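Local atomic coordinates of nucleocapsid (Crimean-congo hemorrhagic fever virus, PDB entry 4AKL), a protein that probably binds single- and double-stranded RNA, helping to package the viral genome, and probably also cuts DNA without sequence specificity. Residues E97-T100 and G101-K104; V117-I120 and E121-F124; C201-F204 and V205-K208; E249-K252 and T253-L257; V268-A271 and S272-M276. One frame throughout, in Å; residues are numbered along the deposited sequence.

The five contacts are short-range and follow one another along a largely helical chain. Contacts 1 and 2 belong to the globular body: the first joins helix 86-98 to helix 104-107, the second starts helix 120-136, and their centres lie about 16 Å apart. Contacts 3, 4 and 5 lie in the projecting arm. Contact 3 ends helix 195-204 and packs on contact 4 in helix 245-263, with centres about 9 Å apart; contact 5 starts the next helix, 270-292, about 16 Å from contact 4 between centres. About 30 Å separates the centres of contacts 2 and 3. Body and arm alike thus rely on local rules for starting, running and ending helices.

Contact 1: residues E97-T100 and G101-K104; sequences EKNT and GTIK
Asn99 and Thr102 illustrate how a chain can turn between two helices by bringing a hydroxyl and an amide to one carbonyl. Two hydrogen bonds carry the contact, and both end on Asn99 O. The hydroxyl Thr102 OG1 gives the shorter, 2.7 Å to Asn99 O, from a position tilted 23° out of the carbonyl plane; the amide Thr102 N gives the other, 2.9 Å to the same Asn99 O, from well above that plane. Both donors come from the same face, so one oxygen is gripped twice by a single residue. The side chains of Asn99 and Thr102 lie alongside each other and point the same way, with Asn99 CB 3.5 Å from Thr102 OG1.

Polar groups at the start of the turn look back to the helix just finished: Asn99 ND2 bonds to Trp95 O, and Thr100 OG1 to Phe96 O.

Ile103 supplies the packing: chi1 near +74° folds its CG1 back over the turn, 3.7 Å from Thr100 O. The buried side chain reaches Trp95 and Phe96 of helix 86-98, Ala129 of helix 120-136 and Tyr312 of helix 306-316.

With helical angles at Thr100 and Gly101, the arrangement is a beta turn closed by Thr102 N and Asn99 O, linking helix 86-98 to helix 104-107, where Ile103 holds the N-cap position.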
loop_
_atom_site.group_PDB
_atom_site.type_symbol
_atom_site.label_atom_id
_atom_site.label_comp_id
_atom_site.label_asym_id
_atom_site.label_seq_id
_atom_site.Cartn_x
_atom_site.Cartn_y
_atom_site.Cartn_z
ATOM N N GLU A 97 -9.836 -15.422 9.787
ATOM C CA GLU A 97 -10.452 -16.230 10.832
ATOM C C GLU A 97 -9.415 -16.791 11.818
ATOM O O GLU A 97 -9.656 -16.828 13.024
ATOM C CB GLU A 97 -11.225 -17.389 10.192
ATOM C CG GLU A 97 -12.564 -17.654 10.853
ATOM C CD GLU A 97 -13.551 -16.578 10.518
ATOM O OE1 GLU A 97 -13.976 -16.518 9.325
ATOM O OE2 GLU A 97 -13.903 -15.790 11.444
ATOM N N LYS A 98 -8.271 -17.235 11.298
ATOM C CA LYS A 98 -7.164 -17.790 12.149
ATOM C C LYS A 98 -6.244 -16.723 12.780
ATOM O O LYS A 98 -5.467 -17.056 13.670
ATOM C CB LYS A 98 -6.275 -18.761 11.338
ATOM C CG LYS A 98 -6.987 -20.018 10.883
ATOM C CD LYS A 98 -6.349 -20.651 9.606
ATOM C CE LYS A 98 -4.953 -21.198 9.861
ATOM N NZ LYS A 98 -4.481 -22.066 8.728
ATOM N N ASN A 99 -6.320 -15.464 12.319
ATOM C CA ASN A 99 -5.363 -14.388 12.754
ATOM C C ASN A 99 -5.992 -13.125 13.299
ATOM O O ASN A 99 -5.339 -12.073 13.392
ATOM C CB ASN A 99 -4.424 -14.032 11.613
ATOM C CG ASN A 99 -3.407 -15.086 11.374
ATOM O OD1 ASN A 99 -2.410 -15.174 12.112
ATOM N ND2 ASN A 99 -3.630 -15.907 10.365
ATOM N N THR A 100 -7.255 -13.253 13.680
ATOM C CA THR A 100 -8.073 -12.158 14.201
ATOM C C THR A 100 -7.368 -11.418 15.326
ATOM O O THR A 100 -7.445 -10.188 15.430
ATOM C CB THR A 100 -9.458 -12.729 14.704
ATOM O OG1 THR A 100 -10.236 -13.246 13.582
ATOM C CG2 THR A 100 -10.257 -11.657 15.397
ATOM N N GLY A 101 -6.663 -12.177 16.177
ATOM C CA GLY A 101 -5.954 -11.606 17.289
ATOM C C GLY A 101 -4.833 -10.680 16.883
ATOM O O GLY A 101 -4.592 -9.703 17.574
ATOM N N THR A 102 -4.144 -10.953 15.782
ATOM C CA THR A 102 -2.981 -10.139 15.391
ATOM C C THR A 102 -3.303 -8.794 14.697
ATOM O O THR A 102 -2.447 -7.918 14.642
ATOM C CB THR A 102 -1.974 -10.931 14.470
ATOM O OG1 THR A 102 -2.678 -11.917 13.736
ATOM C CG2 THR A 102 -0.906 -11.619 15.275
ATOM N N ILE A 103 -4.526 -8.655 14.163
ATOM C CA ILE A 103 -4.950 -7.463 13.456
ATOM C C ILE A 103 -5.983 -6.632 14.204
ATOM O O ILE A 103 -6.496 -5.664 13.674
ATOM C CB ILE A 103 -5.477 -7.835 12.089
ATOM C CG1 ILE A 103 -6.866 -8.492 12.145
ATOM C CG2 ILE A 103 -4.447 -8.763 11.390
ATOM C CD1 ILE A 103 -7.573 -8.520 10.786
ATOM N N LYS A 104 -6.262 -6.998 15.452
ATOM C CA LYS A 104 -7.298 -6.360 16.243
ATOM C C LYS A 104 -7.098 -4.829 16.400
ATOM O O LYS A 104 -8.066 -4.099 16.572
ATOM C CB LYS A 104 -7.444 -7.063 17.636
ATOM C CG LYS A 104 -6.270 -6.910 18.571
ATOM C CD LYS A 104 -6.606 -7.199 20.087
ATOM C CE LYS A 104 -6.642 -8.705 20.455
ATOM N NZ LYS A 104 -6.058 -8.969 21.849
#

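Contact 2: residues V117-I120 and E121-F124; sequences VPKI and EQLF
Leu123 N and Phe124 N reach back to Lys119 O and Ile120 O as helix 120-136 begins, the first bond weak, the second straighter at 2.9 Å. With Lys119 at the N-cap, the start combines one half of a capping box with a hydrophobic staple. In the box, three residues into the helix, Gln122 turns its side chain back and its OE1 accepts from Lys119 N at 2.9 Å, the donor lying in the carbonyl plane. CG stands beside the backbone N of Gln122 (chi1 -65°), and the chain then runs extended to the cap. The other end of the amide is held too, since Gln122 NE2 bonds to Ser105 O; this fixes the amide's rotation. The aliphatic part of Lys119 lies across it, CE 3.2 Å from Gln122 OE1.

The staple joins residues just outside and just inside the cap, Pro118 CG meeting Leu123 CD2 at 3.8 Å. Arg298 of helix 295-301 touches Ile120 and Leu123, and its NH1 bonds to Pro118 O. Ile120, right after the cap, lies over a face of the Phe124 ring one turn on in a CH-pi contact: CG1 stands 4.1 Å from the ring centroid of Phe124, 23° off the normal and shifted toward CE2 and CZ.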
loop_
_atom_site.group_PDB
_atom_site.type_symbol
_atom_site.label_atom_id
_atom_site.label_comp_id
_atom_site.label_asym_id
_atom_site.label_seq_id
_atom_site.Cartn_x
_atom_site.Cartn_y
_atom_site.Cartn_z
ATOM N N VAL A 117 -8.056 9.621 11.537
ATOM C CA VAL A 117 -6.705 9.304 11.206
ATOM C C VAL A 117 -6.254 8.128 12.073
ATOM O O VAL A 117 -6.567 8.075 13.266
ATOM C CB VAL A 117 -5.795 10.537 11.452
ATOM C CG1 VAL A 117 -4.305 10.145 11.343
ATOM C CG2 VAL A 117 -6.173 11.688 10.469
ATOM N N PRO A 118 -5.540 7.179 11.498
ATOM C CA PRO A 118 -5.060 6.093 12.322
ATOM C C PRO A 118 -3.870 6.486 13.207
ATOM O O PRO A 118 -3.128 7.399 12.887
ATOM C CB PRO A 118 -4.619 5.056 11.308
ATOM C CG PRO A 118 -4.311 5.762 10.111
ATOM C CD PRO A 118 -5.183 6.983 10.079
ATOM N N LYS A 119 -3.719 5.787 14.313
ATOM C CA LYS A 119 -2.477 5.825 15.100
ATOM C C LYS A 119 -1.396 5.128 14.286
ATOM O O LYS A 119 -1.675 4.226 13.470
ATOM C CB LYS A 119 -2.684 5.125 16.424
ATOM C CG LYS A 119 -3.664 5.898 17.332
ATOM C CD LYS A 119 -4.513 4.970 18.286
ATOM C CE LYS A 119 -5.940 4.736 17.702
ATOM N NZ LYS A 119 -6.668 3.491 18.209
ATOM N N ILE A 120 -0.151 5.506 14.504
ATOM C CA ILE A 120 0.920 4.957 13.706
ATOM C C ILE A 120 0.994 3.409 13.904
ATOM O O ILE A 120 1.303 2.710 12.981
ATOM C CB ILE A 120 2.259 5.684 13.998
ATOM C CG1 ILE A 120 3.356 5.291 13.010
ATOM C CG2 ILE A 120 2.720 5.400 15.418
ATOM C CD1 ILE A 120 3.115 5.693 11.608
ATOM N N GLU A 121 0.680 2.917 15.114
ATOM C CA GLU A 121 0.793 1.492 15.435
ATOM C C GLU A 121 -0.201 0.700 14.570
ATOM O O GLU A 121 0.113 -0.368 14.110
ATOM C CB GLU A 121 0.496 1.194 16.919
ATOM C CG GLU A 121 1.518 1.619 17.984
ATOM C CD GLU A 121 1.465 3.127 18.396
ATOM O OE1 GLU A 121 0.542 3.871 17.953
ATOM O OE2 GLU A 121 2.382 3.530 19.164
ATOM N N GLN A 122 -1.403 1.261 14.366
ATOM C CA GLN A 122 -2.424 0.665 13.473
ATOM C C GLN A 122 -1.895 0.547 12.040
ATOM O O GLN A 122 -2.188 -0.442 11.383
ATOM C CB GLN A 122 -3.730 1.457 13.508
ATOM C CG GLN A 122 -4.422 1.427 14.882
ATOM C CD GLN A 122 -5.600 2.352 14.945
ATOM O OE1 GLN A 122 -5.445 3.534 14.765
ATOM N NE2 GLN A 122 -6.792 1.811 15.213
ATOM N N LEU A 123 -1.104 1.524 11.582
ATOM C CA LEU A 123 -0.482 1.452 10.244
ATOM C C LEU A 123 0.577 0.384 10.211
ATOM O O LEU A 123 0.580 -0.437 9.270
ATOM C CB LEU A 123 0.174 2.773 9.775
ATOM C CG LEU A 123 -0.703 3.960 9.492
ATOM C CD1 LEU A 123 0.075 5.206 9.092
ATOM C CD2 LEU A 123 -1.740 3.566 8.386
ATOM N N PHE A 124 1.484 0.384 11.219
ATOM C CA PHE A 124 2.565 -0.618 11.228
ATOM C C PHE A 124 2.038 -2.019 11.317
ATOM O O PHE A 124 2.508 -2.883 10.584
ATOM C CB PHE A 124 3.550 -0.383 12.362
ATOM C CG PHE A 124 4.455 0.796 12.158
ATOM C CD1 PHE A 124 4.728 1.318 10.885
ATOM C CD2 PHE A 124 5.063 1.375 13.243
ATOM C CE1 PHE A 124 5.590 2.409 10.743
ATOM C CE2 PHE A 124 5.919 2.458 13.083
ATOM C CZ PHE A 124 6.173 2.966 11.822
#

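Contact 3: residues C201-F204 and V205-K208; sequences CREF and VKGK
Glu203 holds two lysines at once, one on each carboxylate oxygen. Lys208 NZ meets OE1 of Glu203 nearly end-on to its C-O bond, at a short 2.5 Å whose exact value deserves caution. Lys206 NZ comes instead from above the carboxylate plane to Glu203 OE2, at 3.1 Å. The two lysines arrive by different routes: Lys208 runs extended, flank to flank with Glu203, whereas Lys206 bends at chi2 (110°) and again before its tip, bringing its CD close to Arg202 O. Two positive ends sharing one carboxylate probably stabilise its ionised form.

Behind this network is the backbone. Lys206 N bonds to Glu203 O, and Phe204 O receives Gly207 N at 3.1 Å, with a weak bond from Lys208 N besides. Gly207 has positive phi (105°), which turns the chain out of the helix and lets Lys208 come back beside Glu203.

On the buried side, Val205 N bonds to Cys201 O at 3.0 Å, and Val205 CG1 lies 3.9 Å from Phe204 CD2. Farther out, Phe204 meets the Trp200 ring and Thr253, Val205 reaches Leu235 and Ala250, and Arg202 pairs with Glu199. The whole is a glycine-terminated helix C-terminus, here ending helix 195-204 with a salt-bridge network over its last turn, while Phe204 and Val205 pack it against helix 245-263 and Val205 and Arg202 against helix 230-242.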
loop_
_atom_site.group_PDB
_atom_site.type_symbol
_atom_site.label_atom_id
_atom_site.label_comp_id
_atom_site.label_asym_id
_atom_site.label_seq_id
_atom_site.Cartn_x
_atom_site.Cartn_y
_atom_site.Cartn_z
ATOM N N CYS A 201 25.669 6.562 22.667
ATOM C CA CYS A 201 24.629 5.551 22.567
ATOM C C CYS A 201 25.128 4.319 21.824
ATOM O O CYS A 201 24.871 3.189 22.261
ATOM C CB CYS A 201 23.368 6.115 21.884
ATOM S SG CYS A 201 22.467 7.311 22.888
ATOM N N ARG A 202 25.846 4.538 20.715
ATOM C CA ARG A 202 26.393 3.439 19.914
ATOM C C ARG A 202 27.296 2.551 20.772
ATOM O O ARG A 202 27.232 1.345 20.684
ATOM C CB ARG A 202 27.137 3.960 18.665
ATOM C CG ARG A 202 27.635 2.838 17.675
ATOM C CD ARG A 202 28.153 3.375 16.296
ATOM N NE ARG A 202 28.329 4.835 16.329
ATOM C CZ ARG A 202 27.650 5.741 15.610
ATOM N NH1 ARG A 202 26.716 5.394 14.698
ATOM N NH2 ARG A 202 27.936 7.036 15.791
ATOM N N GLU A 203 28.115 3.161 21.618
ATOM C CA GLU A 203 28.978 2.393 22.533
ATOM C C GLU A 203 28.172 1.688 23.671
ATOM O O GLU A 203 28.401 0.506 23.965
ATOM C CB GLU A 203 30.072 3.283 23.097
ATOM C CG GLU A 203 31.191 3.623 22.075
ATOM C CD GLU A 203 32.130 2.442 21.784
ATOM O OE1 GLU A 203 32.407 1.633 22.703
ATOM O OE2 GLU A 203 32.587 2.319 20.633
ATOM N N PHE A 204 27.241 2.422 24.282
ATOM C CA PHE A 204 26.384 1.892 25.354
ATOM C C PHE A 204 25.674 0.592 24.922
ATOM O O PHE A 204 25.732 -0.413 25.630
ATOM C CB PHE A 204 25.351 2.948 25.770
ATOM C CG PHE A 204 24.336 2.459 26.758
ATOM C CD1 PHE A 204 24.667 2.337 28.113
ATOM C CD2 PHE A 204 23.039 2.117 26.343
ATOM C CE1 PHE A 204 23.728 1.887 29.044
ATOM C CE2 PHE A 204 22.082 1.655 27.280
ATOM C CZ PHE A 204 22.443 1.546 28.639
ATOM N N VAL A 205 25.039 0.620 23.746
ATOM C CA VAL A 205 24.266 -0.523 23.280
ATOM C C VAL A 205 25.099 -1.758 22.867
ATOM O O VAL A 205 24.502 -2.779 22.521
ATOM C CB VAL A 205 23.276 -0.132 22.141
ATOM C CG1 VAL A 205 22.421 1.077 22.587
ATOM C CG2 VAL A 205 24.004 0.115 20.769
ATOM N N LYS A 206 26.443 -1.685 22.886
ATOM C CA LYS A 206 27.262 -2.910 22.751
ATOM C C LYS A 206 27.245 -3.801 24.034
ATOM O O LYS A 206 27.821 -4.893 24.031
ATOM C CB LYS A 206 28.729 -2.614 22.378
ATOM C CG LYS A 206 29.002 -2.217 20.908
ATOM C CD LYS A 206 29.388 -0.773 20.796
ATOM C CE LYS A 206 29.976 -0.389 19.426
ATOM N NZ LYS A 206 31.465 -0.323 19.499
ATOM N N GLY A 207 26.588 -3.349 25.102
ATOM C CA GLY A 207 26.592 -4.060 26.407
ATOM C C GLY A 207 27.478 -3.375 27.465
ATOM O O GLY A 207 27.762 -3.964 28.525
ATOM N N LYS A 208 27.896 -2.130 27.189
ATOM C CA LYS A 208 28.755 -1.337 28.088
ATOM C C LYS A 208 27.905 -0.473 29.047
ATOM O O LYS A 208 27.961 0.762 29.049
ATOM C CB LYS A 208 29.728 -0.481 27.253
ATOM C CG LYS A 208 30.685 -1.314 26.423
ATOM C CD LYS A 208 31.655 -0.462 25.592
ATOM C CE LYS A 208 32.444 -1.347 24.621
ATOM N NZ LYS A 208 33.274 -0.527 23.686
#

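Contact 4: residues E249-K252 and T253-L257; sequences EAKK and TVEAL
Thr253 and Glu249 show how a threonine inside a helix can spend its hydroxyl on the turn before. At chi1 -73°, OG1 lies beside the backbone N of Thr253 and faces back down the helix, where it bonds to Glu249 O at 3.0 Å. The amide Thr253 N gives the same carbonyl its regular helical bond, 3.1 Å to Glu249 O. Hydroxyl and amide reach that oxygen from opposite faces of its plane, so the carbonyl is clasped between them and the buried hydroxyl is satisfied within its own helix. The same rotation sets the methyl CG2 anti to the backbone N, against the ring of Phe204 at the end of helix 195-204; CG2 of Thr253 comes within 3.4 Å of Phe204 CZ.

Val254 takes the rotamer that puts CG1 opposite its own N (chi1 -180°); this leaves CG2 3.2 Å from Ala250 O, while the side chain packs on Leu280 and Leu281 of helix 270-292.

On the exposed flank, Lys251 crosses Glu255 at a slant. Its chain is extended as far as CE and bends only at the last torsion (chi4 -76°), which swings NZ over to Glu255 OE2. This salt bridge is 2.8 Å from NZ of Lys251 to OE2 of Glu255, met nearly along the C-O bond; Lys251 has a second conformer, so it may not be permanent. The pattern is that of an amphipathic helix, 245-263, with an i to i+4 lysine-glutamate bridge outside and helix-helix packing inside.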
loop_
_atom_site.group_PDB
_atom_site.type_symbol
_atom_site.label_atom_id
_atom_site.label_comp_id
_atom_site.label_asym_id
_atom_site.label_seq_id
_atom_site.Cartn_x
_atom_site.Cartn_y
_atom_site.Cartn_z
ATOM N N GLU A 249 18.840 -3.995 21.315
ATOM C CA GLU A 249 20.160 -4.017 21.947
ATOM C C GLU A 249 20.235 -3.126 23.207
ATOM O O GLU A 249 20.944 -3.473 24.181
ATOM C CB GLU A 249 21.264 -3.577 20.965
ATOM C CG GLU A 249 21.357 -4.312 19.602
ATOM C CD GLU A 249 21.405 -5.824 19.733
ATOM O OE1 GLU A 249 22.269 -6.325 20.488
ATOM O OE2 GLU A 249 20.583 -6.512 19.075
ATOM N N ALA A 250 19.524 -1.989 23.193
ATOM C CA ALA A 250 19.496 -1.077 24.357
ATOM C C ALA A 250 18.772 -1.725 25.534
ATOM O O ALA A 250 19.216 -1.582 26.689
ATOM C CB ALA A 250 18.841 0.236 24.010
ATOM N N LYS A 251 17.665 -2.413 25.238
ATOM C CA LYS A 251 16.867 -3.121 26.265
ATOM C C LYS A 251 17.704 -4.227 26.910
ATOM O O LYS A 251 17.777 -4.320 28.100
ATOM C CB LYS A 251 15.575 -3.691 25.664
ATOM C CG LYS A 251 14.649 -4.413 26.675
ATOM C CD LYS A 251 13.235 -4.617 26.093
ATOM C CE LYS A 251 12.382 -5.571 26.938
ATOM N NZ LYS A 251 12.763 -6.997 26.741
ATOM N N LYS A 252 18.343 -5.052 26.094
ATOM C CA LYS A 252 19.282 -6.094 26.570
ATOM C C LYS A 252 20.414 -5.527 27.487
ATOM O O LYS A 252 20.837 -6.136 28.496
ATOM C CB LYS A 252 19.922 -6.715 25.344
ATOM C CG LYS A 252 20.864 -7.880 25.561
ATOM C CD LYS A 252 21.361 -8.402 24.189
ATOM C CE LYS A 252 20.285 -9.210 23.466
ATOM N NZ LYS A 252 20.739 -9.717 22.113
ATOM N N THR A 253 20.908 -4.361 27.107
ATOM C CA THR A 253 21.980 -3.714 27.849
ATOM C C THR A 253 21.481 -3.316 29.210
ATOM O O THR A 253 22.189 -3.503 30.162
ATOM C CB THR A 253 22.534 -2.512 27.088
ATOM O OG1 THR A 253 23.314 -2.999 25.998
ATOM C CG2 THR A 253 23.430 -1.632 27.978
ATOM N N VAL A 254 20.250 -2.783 29.276
ATOM C CA VAL A 254 19.631 -2.336 30.524
ATOM C C VAL A 254 19.326 -3.532 31.420
ATOM O O VAL A 254 19.488 -3.426 32.629
ATOM C CB VAL A 254 18.351 -1.445 30.303
ATOM C CG1 VAL A 254 17.744 -1.002 31.627
ATOM C CG2 VAL A 254 18.688 -0.202 29.485
ATOM N N GLU A 255 18.904 -4.646 30.828
ATOM C CA GLU A 255 18.665 -5.886 31.557
ATOM C C GLU A 255 19.983 -6.411 32.089
ATOM O O GLU A 255 20.033 -6.959 33.195
ATOM C CB GLU A 255 17.989 -6.961 30.665
ATOM C CG GLU A 255 16.523 -6.638 30.219
ATOM C CD GLU A 255 15.995 -7.533 29.057
ATOM O OE1 GLU A 255 16.713 -8.464 28.605
ATOM O OE2 GLU A 255 14.845 -7.302 28.591
ATOM N N ALA A 256 21.053 -6.240 31.303
ATOM C CA ALA A 256 22.393 -6.620 31.748
ATOM C C ALA A 256 22.786 -5.807 32.991
ATOM O O ALA A 256 23.325 -6.362 33.965
ATOM C CB ALA A 256 23.397 -6.437 30.625
ATOM N N LEU A 257 22.488 -4.502 32.963
ATOM C CA LEU A 257 22.738 -3.601 34.103
ATOM C C LEU A 257 21.997 -4.067 35.363
ATOM O O LEU A 257 22.541 -4.076 36.473
ATOM C CB LEU A 257 22.297 -2.142 33.791
ATOM C CG LEU A 257 22.509 -1.083 34.881
ATOM C CD1 LEU A 257 24.023 -0.794 35.045
ATOM C CD2 LEU A 257 21.729 0.239 34.673
#

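Contact 5: residues V268-A271 and S272-M276; sequences VDKA and SADNM
Lys270 and Asp274 lie one turn apart at the start of helix 270-292, and the lysine can be traced atom by atom. From CB the chain leaves with CG opposite the backbone N (chi1 -165°), a direction that carries it along the helix surface toward Asp274. CG is the first to arrive, 3.7 Å from Asp274 OD2. CD and CE pass the same Asp274 OD2 at 4.2 and 4.0 Å, the chain still extended. The bend comes at the last torsion, chi4 -35°, and it turns NZ in to the acid. There NZ of Lys270 is 2.8 Å from OD2 of Asp274, on its syn lone pair, facing OD1; a weak second bond reaches OD1 of Asp274 at 3.2 Å. The ammonium thus leans on OD2 and only weakly on OD1.

Beneath the bridge run regular helical bonds: Ala273 N to Asp269 O, Asp274 N to Lys270 O and Asn275 N to Ala271 O. Asp269 is the N-cap, although its carboxylate makes no capping bond.

On the other flank, Val268 CG1 meets Ala273 CB at 3.4 Å, closer than two methyls normally pack and a value to be read with caution, and both side chains touch Leu261 of helix 245-263. Val268 just before the cap and Ala273 in the first turn occupy the positions of a hydrophobic staple. The arrangement is such a staple at a surface helix N-terminus; the DEVD motif, a sequence of the caspase-3 recognition type, runs into it, its last two residues being Val268 and the N-cap Asp269.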
loop_
_atom_site.group_PDB
_atom_site.type_symbol
_atom_site.label_atom_id
_atom_site.label_comp_id
_atom_site.label_asym_id
_atom_site.label_seq_id
_atom_site.Cartn_x
_atom_site.Cartn_y
_atom_site.Cartn_z
ATOM N N VAL A 268 25.951 -1.100 46.177
ATOM C CA VAL A 268 25.077 -0.215 45.458
ATOM C C VAL A 268 23.884 0.221 46.311
ATOM O O VAL A 268 23.413 -0.564 47.172
ATOM C CB VAL A 268 24.593 -0.987 44.183
ATOM C CG1 VAL A 268 23.209 -0.633 43.799
ATOM C CG2 VAL A 268 25.561 -0.775 43.014
ATOM N N ASP A 269 23.389 1.450 46.095
ATOM C CA ASP A 269 22.207 1.921 46.828
ATOM C C ASP A 269 21.006 1.401 46.042
ATOM O O ASP A 269 20.838 1.704 44.851
ATOM C CB ASP A 269 22.193 3.453 47.034
ATOM C CG ASP A 269 23.247 3.940 48.079
ATOM O OD1 ASP A 269 23.392 3.340 49.198
ATOM O OD2 ASP A 269 23.919 4.954 47.788
ATOM N N LYS A 270 20.174 0.590 46.706
ATOM C CA LYS A 270 19.082 -0.101 45.998
ATOM C C LYS A 270 18.129 0.846 45.297
ATOM O O LYS A 270 17.775 0.595 44.131
ATOM C CB LYS A 270 18.296 -1.049 46.898
ATOM C CG LYS A 270 17.402 -2.050 46.018
ATOM C CD LYS A 270 16.641 -3.070 46.805
ATOM C CE LYS A 270 16.105 -4.254 45.882
ATOM N NZ LYS A 270 15.699 -3.792 44.530
ATOM N N ALA A 271 17.725 1.920 45.984
ATOM C CA ALA A 271 16.725 2.852 45.424
ATOM C C ALA A 271 17.231 3.515 44.141
ATOM O O ALA A 271 16.518 3.537 43.131
ATOM C CB ALA A 271 16.264 3.908 46.468
ATOM N N SER A 272 18.452 4.024 44.141
ATOM C CA SER A 272 18.930 4.722 42.937
ATOM C C SER A 272 19.259 3.726 41.810
ATOM O O SER A 272 19.093 4.070 40.657
ATOM C CB SER A 272 20.077 5.711 43.233
ATOM O OG SER A 272 21.034 5.182 44.070
ATOM N N ALA A 273 19.696 2.512 42.169
ATOM C CA ALA A 273 19.870 1.409 41.227
ATOM C C ALA A 273 18.556 0.995 40.563
ATOM O O ALA A 273 18.565 0.768 39.366
ATOM C CB ALA A 273 20.466 0.201 41.908
ATOM N N ASP A 274 17.458 0.885 41.328
ATOM C CA ASP A 274 16.130 0.604 40.737
ATOM C C ASP A 274 15.626 1.777 39.881
ATOM O O ASP A 274 15.108 1.558 38.800
ATOM C CB ASP A 274 15.077 0.259 41.792
ATOM C CG ASP A 274 15.337 -1.058 42.482
ATOM O OD1 ASP A 274 16.124 -1.864 41.963
ATOM O OD2 ASP A 274 14.745 -1.284 43.574
ATOM N N ASN A 275 15.784 3.008 40.373
ATOM C CA ASN A 275 15.345 4.213 39.619
ATOM C C ASN A 275 16.087 4.370 38.284
ATOM O O ASN A 275 15.475 4.684 37.258
ATOM C CB ASN A 275 15.445 5.505 40.468
ATOM C CG ASN A 275 14.432 5.521 41.666
ATOM O OD1 ASN A 275 13.448 4.800 41.664
ATOM N ND2 ASN A 275 14.700 6.345 42.674
ATOM N N MET A 276 17.386 4.127 38.295
ATOM C CA MET A 276 18.164 4.205 37.064
ATOM C C MET A 276 17.677 3.171 36.049
ATOM O O MET A 276 17.518 3.512 34.872
ATOM C CB MET A 276 19.647 4.026 37.326
ATOM C CG MET A 276 20.464 4.135 36.046
ATOM S SD MET A 276 22.202 4.323 36.374
ATOM C CE MET A 276 22.319 6.009 36.969
#